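Local coordinates for protein 3'-5'-exonuclease (Saccharomyces cerevisiae, PDB 3E2V) that probably cuts double-stranded DNA as an endonuclease and degrades it from the 3' to the 5' end as an exonuclease, with magnesium as the likely cofactor, at residues A[207-210]-A[211-214]; A[213-216]-A[217-221]. One frame throughout, in Å; residues are numbered along the deposited sequence.

Contact 1. Residues A[207-210]-A[211-214]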
# COMPACT_ATOMS: atom_id res chain seq x y z
N CYS A 207 -7.12 13.71 7.15
CA CYS A 207 -6.93 13.04 8.43
C CYS A 207 -8.17 13.04 9.30
O CYS A 207 -8.57 11.99 9.82
CB CYS A 207 -5.72 13.60 9.17
SG CYS A 207 -5.19 12.52 10.54
N ASP A 208 -8.80 14.20 9.48
CA ASP A 208 -9.94 14.26 10.39
C ASP A 208 -11.10 13.36 9.94
O ASP A 208 -11.66 12.62 10.75
CB ASP A 208 -10.42 15.70 10.62
CG ASP A 208 -9.49 16.49 11.52
OD1 ASP A 208 -8.67 15.91 12.27
OD2 ASP A 208 -9.60 17.73 11.48
N ASP A 209 -11.42 13.39 8.64
CA ASP A 209 -12.51 12.56 8.13
C ASP A 209 -12.16 11.07 8.17
O ASP A 209 -13.02 10.23 8.42
CB ASP A 209 -12.89 12.95 6.71
CG ASP A 209 -13.67 14.26 6.64
OD1 ASP A 209 -13.96 14.86 7.70
OD2 ASP A 209 -14.00 14.70 5.52
N PHE A 210 -10.89 10.75 7.92
CA PHE A 210 -10.39 9.36 7.94
C PHE A 210 -10.53 8.81 9.35
O PHE A 210 -11.08 7.72 9.55
CB PHE A 210 -8.93 9.42 7.48
CG PHE A 210 -8.19 8.10 7.42
CD1 PHE A 210 -8.35 7.23 6.34
CD2 PHE A 210 -7.23 7.79 8.38
CE1 PHE A 210 -7.60 6.05 6.24
CE2 PHE A 210 -6.47 6.60 8.30
CZ PHE A 210 -6.68 5.73 7.23
N VAL A 211 -10.08 9.59 10.34
CA VAL A 211 -10.19 9.17 11.74
C VAL A 211 -11.64 9.07 12.18
O VAL A 211 -12.00 8.13 12.89
CB VAL A 211 -9.36 10.12 12.65
CG1 VAL A 211 -9.72 9.91 14.14
CG2 VAL A 211 -7.87 9.87 12.42
N GLN A 212 -12.48 10.02 11.75
CA GLN A 212 -13.89 9.99 12.10
C GLN A 212 -14.55 8.68 11.65
O GLN A 212 -15.31 8.06 12.41
CB GLN A 212 -14.60 11.20 11.50
CG GLN A 212 -16.06 11.31 11.93
CD GLN A 212 -16.76 12.50 11.32
OE1 GLN A 212 -17.49 13.22 12.00
NE2 GLN A 212 -16.57 12.71 10.02
N ILE A 213 -14.29 8.25 10.42
CA ILE A 213 -14.89 7.01 9.93
C ILE A 213 -14.32 5.81 10.67
O ILE A 213 -15.07 4.94 11.16
CB ILE A 213 -14.67 6.89 8.41
CG1 ILE A 213 -15.58 7.88 7.70
CG2 ILE A 213 -15.00 5.48 7.93
CD1 ILE A 213 -15.21 8.17 6.25
N LEU A 214 -13.00 5.74 10.78
CA LEU A 214 -12.39 4.59 11.45
C LEU A 214 -12.77 4.47 12.92
O LEU A 214 -12.91 3.34 13.43
CB LEU A 214 -10.87 4.60 11.29
CG LEU A 214 -10.40 4.32 9.87
CD1 LEU A 214 -8.92 4.64 9.73
CD2 LEU A 214 -10.64 2.86 9.50
O HOH W 1 -15.77 11.30 7.83

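Contact 2. Residues A[213-216]-A[217-221]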
# COMPACT_ATOMS: atom_id res chain seq x y z
N ILE A 213 -14.29 8.25 10.42
CA ILE A 213 -14.89 7.01 9.93
C ILE A 213 -14.32 5.81 10.67
O ILE A 213 -15.07 4.94 11.16
CB ILE A 213 -14.67 6.89 8.41
CG1 ILE A 213 -15.58 7.88 7.70
CG2 ILE A 213 -15.00 5.48 7.93
CD1 ILE A 213 -15.21 8.17 6.25
N LEU A 214 -13.00 5.74 10.78
CA LEU A 214 -12.39 4.59 11.45
C LEU A 214 -12.77 4.47 12.92
O LEU A 214 -12.91 3.34 13.43
CB LEU A 214 -10.87 4.60 11.29
CG LEU A 214 -10.40 4.32 9.87
CD1 LEU A 214 -8.92 4.64 9.73
CD2 LEU A 214 -10.64 2.86 9.50
N GLU A 215 -12.92 5.60 13.60
CA GLU A 215 -13.27 5.57 15.02
C GLU A 215 -14.58 4.85 15.26
O GLU A 215 -14.72 4.15 16.29
CB GLU A 215 -13.31 6.98 15.61
CG GLU A 215 -13.46 7.02 17.12
CD GLU A 215 -14.91 7.08 17.57
OE1 GLU A 215 -15.83 7.15 16.71
OE2 GLU A 215 -15.14 7.05 18.80
N ARG A 216 -15.54 5.01 14.34
CA ARG A 216 -16.82 4.31 14.50
C ARG A 216 -16.66 2.79 14.46
O ARG A 216 -17.35 2.07 15.17
CB ARG A 216 -17.85 4.77 13.46
CG ARG A 216 -18.31 6.18 13.72
CD ARG A 216 -19.62 6.49 13.01
NE ARG A 216 -19.58 6.14 11.59
CZ ARG A 216 -19.16 6.95 10.62
NH1 ARG A 216 -18.75 8.19 10.89
NH2 ARG A 216 -19.15 6.52 9.38
N PHE A 217 -15.72 2.30 13.64
CA PHE A 217 -15.43 0.88 13.59
C PHE A 217 -14.55 0.42 14.77
O PHE A 217 -14.64 -0.73 15.19
CB PHE A 217 -14.74 0.54 12.27
CG PHE A 217 -15.65 0.58 11.07
CD1 PHE A 217 -16.26 -0.60 10.60
CD2 PHE A 217 -15.93 1.78 10.42
CE1 PHE A 217 -17.12 -0.56 9.49
CE2 PHE A 217 -16.77 1.81 9.30
CZ PHE A 217 -17.38 0.64 8.85
N VAL A 218 -13.68 1.30 15.26
CA VAL A 218 -12.84 0.96 16.42
C VAL A 218 -13.71 0.76 17.67
O VAL A 218 -13.52 -0.23 18.41
CB VAL A 218 -11.74 2.04 16.66
CG1 VAL A 218 -11.10 1.88 18.05
CG2 VAL A 218 -10.68 1.97 15.55
N VAL A 219 -14.67 1.66 17.88
CA VAL A 219 -15.58 1.59 19.04
C VAL A 219 -16.75 0.65 18.79
O VAL A 219 -17.18 -0.05 19.71
CB VAL A 219 -16.10 2.98 19.43
CG1 VAL A 219 -17.12 2.88 20.59
CG2 VAL A 219 -14.91 3.86 19.82
N GLY A 220 -17.23 0.61 17.55
CA GLY A 220 -18.40 -0.18 17.16
C GLY A 220 -19.61 0.69 16.87
O GLY A 220 -19.83 1.70 17.54
N PHE A 221 -20.37 0.32 15.85
CA PHE A 221 -21.64 1.01 15.56
C PHE A 221 -22.60 0.06 14.88
O PHE A 221 -22.19 -0.95 14.31
CB PHE A 221 -21.43 2.25 14.69
CG PHE A 221 -21.11 1.93 13.25
CD1 PHE A 221 -22.08 2.00 12.26
CD2 PHE A 221 -19.83 1.53 12.91
CE1 PHE A 221 -21.76 1.69 10.93
CE2 PHE A 221 -19.50 1.21 11.61
CZ PHE A 221 -20.46 1.29 10.62

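Contact 1. Residues A[207-210]-A[211-214]
Residues 207-210 and 211-214 form consecutive turns of one alpha-helix, joined by four i to i+4 hydrogen bonds in which the amides of Val-211, Gln-212, Ile-213 and Leu-214 reach the carbonyls of Cys-207, Asp-208, Asp-209 and Phe-210, the last pair at 3.0 Å between N and O. On the inner face of the helix, Phe-210 meets Leu-214. One branch of the leucine does the touching: CD1 lies over a face of the phenyl ring in a CH-pi contact, 3.6 Å from the centroid and offset toward the CE2-CZ rim, with CE2 at 3.4 Å from CD1. The phenylalanine CG lies trans to the backbone N (chi1 180°), while the leucine CG lies beside its own N (chi1 -70°); these first torsions bring the two side chains together on one side of the helix, and CD1 reaches over the ring. One turn earlier, Cys-207 SG stands 4.2 Å from Val-211 CG2, a looser apolar contact.

A polar flank runs from the exposed Gln-212 to Asp-209, beside strand 156-165. Their side chains run alongside each other, with OD1 of Asp-209 4.1 Å from NE2 of Gln-212 and the two end planes nearly parallel, 17° apart. A water links this pair of residues, accepting from Gln-212 NE2 at 2.7 Å and donating to Asp-209 O at 3.0 Å. That carbonyl therefore receives two donors, the water and Ile-213 N. Asp-209 OD2 is hydrogen-bonded to Tyr-166 OH, and Asp-208 OD1 forms a salt bridge with Lys-264 NZ.

Phe-210 rests on Leu-201 and Met-203 of strand 199-204. Such an amphipathic helix, packed outside the parallel strands, is characteristic of the TIM-barrel fold of TatD-type hydrolases.

Contact 2. Residues A[213-216]-A[217-221]
Ile-213 O lies at the edge of the Phe-217 ring, near its plane and 3.4 Å from CD2, and the Ile-213 side chain adds a loose contact through CG2. The Phe-221 ring likewise meets a carbonyl at its edge, with CD2 3.4 Å from Arg-216 O; its CG stands between backbone N and carbonyl carbon (chi1 73°), which folds the ring back against the helix. Within 217-221 the two rings pack edge to face: Phe-221 CE2 sits over the centre of the Phe-217 ring, 3.4 Å above its plane. The Arg-216 chain bends at chi3 and brings CZ over the face of Phe-221, but at 5.7 Å from the centroid the cation-pi attraction is at most weak, and the guanidinium forms its salt bridge with Glu-182. On the exposed surface of the helix, Glu-215 and Val-219 lie alongside each other, OE2 reaching CG2 at 3.4 Å. Arg-216 O accepts from Gly-220 N at 2.8 Å, with the donor well above the carbonyl plane. Gly-220, with positive phi (108°), is the C' residue that ends helix 207-219, and the chain passes straight into strand 221-222, beyond an outer helix of the TIM barrel.

How the contacts relate
Contacts 1 and 2 are successive parts of helix 207-219, overlapping at Ile-213 and Leu-214, with centres 10 Å apart. Both are partly buried. Contact 1, with four buried residues of eight, lies nearer the middle of the chain: its Phe-210 side chain is about 8 Å from that of the magnesium ligand His-253 and packs on the barrel strands. Contact 2, with three buried of nine, sits farther out at the exposed end of the helix, where Phe-217 packs on Phe-244 as well as on Leu-185. Both are wedged between helices 174-187 and 259-268. Their ionic partners differ, however: contact 1 pairs with Lys-264 of the later helix, contact 2 with Glu-182 of the earlier one.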